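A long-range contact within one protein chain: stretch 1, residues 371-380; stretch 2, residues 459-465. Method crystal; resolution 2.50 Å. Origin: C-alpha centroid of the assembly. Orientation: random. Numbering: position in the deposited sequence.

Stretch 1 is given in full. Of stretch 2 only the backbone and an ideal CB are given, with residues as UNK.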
# COMPACT_ATOMS: atom_id res chain seq x y z
N CYS A 371 -20.20 5.99 -9.24
CA CYS A 371 -19.73 6.29 -7.90
C CYS A 371 -20.51 5.52 -6.84
O CYS A 371 -20.00 5.27 -5.74
CB CYS A 371 -19.82 7.78 -7.61
SG CYS A 371 -18.77 8.81 -8.64
N LEU A 372 -21.74 5.15 -7.16
CA LEU A 372 -22.58 4.41 -6.22
C LEU A 372 -22.18 2.95 -6.17
O LEU A 372 -22.11 2.35 -5.10
CB LEU A 372 -24.06 4.52 -6.60
CG LEU A 372 -24.72 5.90 -6.49
CD1 LEU A 372 -26.25 5.76 -6.52
CD2 LEU A 372 -24.27 6.62 -5.24
N TYR A 373 -21.91 2.38 -7.35
CA TYR A 373 -21.51 0.99 -7.47
C TYR A 373 -20.21 0.71 -6.71
O TYR A 373 -20.02 -0.37 -6.16
CB TYR A 373 -21.35 0.61 -8.95
CG TYR A 373 -20.54 -0.64 -9.20
CD1 TYR A 373 -21.12 -1.89 -9.16
CD2 TYR A 373 -19.18 -0.55 -9.47
CE1 TYR A 373 -20.37 -3.04 -9.38
CE2 TYR A 373 -18.43 -1.69 -9.70
CZ TYR A 373 -19.03 -2.92 -9.65
OH TYR A 373 -18.28 -4.06 -9.88
N ALA A 374 -19.32 1.71 -6.69
CA ALA A 374 -18.04 1.56 -6.02
C ALA A 374 -18.21 1.69 -4.51
O ALA A 374 -17.44 1.12 -3.73
CB ALA A 374 -17.04 2.59 -6.54
N ALA A 375 -19.23 2.43 -4.09
CA ALA A 375 -19.54 2.58 -2.68
C ALA A 375 -20.07 1.26 -2.13
O ALA A 375 -19.71 0.84 -1.03
CB ALA A 375 -20.55 3.69 -2.47
N LEU A 376 -20.91 0.61 -2.92
CA LEU A 376 -21.55 -0.64 -2.51
C LEU A 376 -20.55 -1.79 -2.45
O LEU A 376 -20.62 -2.62 -1.55
CB LEU A 376 -22.69 -0.98 -3.47
CG LEU A 376 -23.81 0.07 -3.50
CD1 LEU A 376 -24.56 0.06 -4.82
CD2 LEU A 376 -24.77 -0.11 -2.32
N VAL A 377 -19.63 -1.82 -3.40
CA VAL A 377 -18.60 -2.86 -3.42
C VAL A 377 -17.56 -2.59 -2.33
O VAL A 377 -17.04 -3.52 -1.73
CB VAL A 377 -17.91 -2.97 -4.80
CG1 VAL A 377 -16.86 -4.07 -4.78
CG2 VAL A 377 -18.94 -3.23 -5.89
N ALA A 378 -17.28 -1.31 -2.09
CA ALA A 378 -16.39 -0.94 -0.99
C ALA A 378 -17.06 -1.30 0.32
O ALA A 378 -16.41 -1.73 1.27
CB ALA A 378 -16.07 0.54 -1.03
N ASP A 379 -18.38 -1.14 0.36
CA ASP A 379 -19.17 -1.47 1.54
C ASP A 379 -19.05 -2.96 1.87
O ASP A 379 -18.87 -3.33 3.02
CB ASP A 379 -20.64 -1.11 1.29
CG ASP A 379 -21.54 -1.55 2.43
OD1 ASP A 379 -21.58 -0.83 3.46
OD2 ASP A 379 -22.20 -2.60 2.29
N THR A 380 -19.16 -3.80 0.84
CA THR A 380 -18.99 -5.23 1.01
C THR A 380 -17.58 -5.58 1.46
O THR A 380 -17.38 -6.44 2.31
CB THR A 380 -19.32 -5.99 -0.29
OG1 THR A 380 -20.72 -5.87 -0.57
CG2 THR A 380 -18.95 -7.46 -0.18
N UNK A 459 -33.30 1.58 0.14
CA UNK A 459 -34.12 1.00 -0.92
C UNK A 459 -33.22 0.66 -2.10
O UNK A 459 -33.29 -0.44 -2.65
CB UNK A 459 -35.24 1.95 -1.34
N UNK A 460 -32.37 1.61 -2.46
CA UNK A 460 -31.41 1.44 -3.55
C UNK A 460 -30.50 0.24 -3.31
O UNK A 460 -30.46 -0.69 -4.11
CB UNK A 460 -30.57 2.71 -3.72
N UNK A 461 -29.76 0.27 -2.20
CA UNK A 461 -28.84 -0.82 -1.89
C UNK A 461 -29.59 -2.13 -1.73
O UNK A 461 -29.09 -3.19 -2.12
CB UNK A 461 -28.05 -0.51 -0.62
N UNK A 462 -30.78 -2.07 -1.14
CA UNK A 462 -31.61 -3.25 -0.98
C UNK A 462 -31.91 -3.89 -2.33
O UNK A 462 -31.73 -5.10 -2.50
CB UNK A 462 -32.91 -2.89 -0.26
N UNK A 463 -32.35 -3.08 -3.29
CA UNK A 463 -32.55 -3.56 -4.65
C UNK A 463 -31.24 -4.12 -5.23
O UNK A 463 -31.20 -5.25 -5.69
CB UNK A 463 -33.09 -2.43 -5.53
N UNK A 464 -30.19 -3.30 -5.18
CA UNK A 464 -28.87 -3.71 -5.66
C UNK A 464 -28.46 -5.07 -5.10
O UNK A 464 -28.19 -6.01 -5.85
CB UNK A 464 -27.82 -2.66 -5.29
N UNK A 465 -28.42 -5.17 -3.77
CA UNK A 465 -28.04 -6.40 -3.11
C UNK A 465 -28.89 -7.58 -3.57
O UNK A 465 -28.35 -8.62 -3.97
CB UNK A 465 -28.15 -6.23 -1.59

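Both stretches are helical, and their axes cross at 73° with a closest approach of 11.5 Å.

Position 459 has helical backbone angles and a CB far from stretch 1. Nothing there selects a side chain, and many would fit. The residue is Thr 459, which makes no contact with stretch 1.

At position 460 the CA-to-CB bond points toward stretch 1, but no atom of that stretch lies within 5.5 Å of the ideal CB. A short side chain would fall short. What lies ahead is apolar: the methyl groups of Leu 372 and Leu 376. A long aliphatic or an aromatic side chain would suit. The residue is Tyr 460, with chi1 in the t well. Its CZ lies 3.5 Å from Leu 372 CD1. Leu 376 CD1 sits at the ring edge, 4.2 Å from Tyr 460 CE2.

Position 461 comes close to stretch 1. Its CA is 7.3 Å from the CA of Leu 376, and its ideal CB is 3.7 Å from Leu 376 CD2. The bond points toward stretch 1. Nearby is a methyl group; farther out is the carboxylate of Asp 379. A medium apolar residue could use the first, while a long basic one could use both. The residue is Arg 461. Its CG packs 3.5 Å from Leu 376 CD2. The extended start of the chain, t at chi1 and chi2, carries the guanidinium outward, and NH1 forms a salt bridge with Asp 379 OD2 at 2.6 Å.

Positions 462 and 463 have CB atoms out of reach of stretch 1, so polar or charged residues would be acceptable. They are Asn 462 and Arg 463. Arg 463 NH1 makes a weak hydrogen bond to Thr 459 O, at 3.2 Å.

At position 464 the bond again points toward stretch 1, and the ideal CB is 4.3 Å from Leu 376 CD1. Beyond it lie Leu 376, Val 377 and the ring of Tyr 373. A large apolar or aromatic side chain would suit this long apolar surface. The residue is Trp 464. Leu 376 CB sits over one face of its six-membered ring, 3.4 Å from CZ3, in a CH-pi contact. Trp 464 NE1 comes 4.2 Å from Tyr 373 CD1, at the tyrosine ring edge.

Position 465 points sideways, with nothing near its CB. Many residues would serve; it is Gln 465.

Stretch 2 459-465: TYRNRWQ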
# COMPACT_ATOMS: atom_id res chain seq x y z
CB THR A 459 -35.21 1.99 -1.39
OG1 THR A 459 -35.86 2.56 -0.25
CG2 THR A 459 -36.23 1.29 -2.27
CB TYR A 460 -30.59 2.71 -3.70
CG TYR A 460 -29.76 2.79 -4.97
CD1 TYR A 460 -30.33 3.23 -6.16
CD2 TYR A 460 -28.42 2.45 -4.97
CE1 TYR A 460 -29.57 3.32 -7.31
CE2 TYR A 460 -27.66 2.53 -6.12
CZ TYR A 460 -28.24 2.97 -7.29
OH TYR A 460 -27.48 3.06 -8.43
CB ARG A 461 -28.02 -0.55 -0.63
CG ARG A 461 -27.11 -1.72 -0.28
CD ARG A 461 -26.15 -1.41 0.86
NE ARG A 461 -26.66 -1.87 2.15
CZ ARG A 461 -25.90 -2.12 3.21
NH1 ARG A 461 -24.58 -1.98 3.12
NH2 ARG A 461 -26.44 -2.53 4.35
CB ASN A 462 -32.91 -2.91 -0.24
CG ASN A 462 -32.69 -2.72 1.25
OD1 ASN A 462 -31.94 -3.47 1.87
ND2 ASN A 462 -33.36 -1.73 1.82
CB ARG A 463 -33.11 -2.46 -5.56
CG ARG A 463 -34.63 -2.51 -5.72
CD ARG A 463 -35.35 -1.64 -4.70
NE ARG A 463 -36.10 -0.55 -5.34
CZ ARG A 463 -35.59 0.65 -5.62
NH1 ARG A 463 -34.33 0.94 -5.33
NH2 ARG A 463 -36.36 1.56 -6.19
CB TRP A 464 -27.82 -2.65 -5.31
CG TRP A 464 -26.45 -2.92 -5.87
CD1 TRP A 464 -26.05 -2.76 -7.16
CD2 TRP A 464 -25.30 -3.37 -5.14
NE1 TRP A 464 -24.72 -3.10 -7.29
CE2 TRP A 464 -24.24 -3.48 -6.07
CE3 TRP A 464 -25.07 -3.71 -3.81
CZ2 TRP A 464 -22.97 -3.91 -5.69
CZ3 TRP A 464 -23.81 -4.14 -3.44
CH2 TRP A 464 -22.77 -4.23 -4.38
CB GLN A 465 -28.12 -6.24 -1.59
CG GLN A 465 -26.94 -5.49 -0.99
CD GLN A 465 -27.05 -5.36 0.52
OE1 GLN A 465 -26.22 -4.70 1.16
NE2 GLN A 465 -28.07 -5.98 1.10
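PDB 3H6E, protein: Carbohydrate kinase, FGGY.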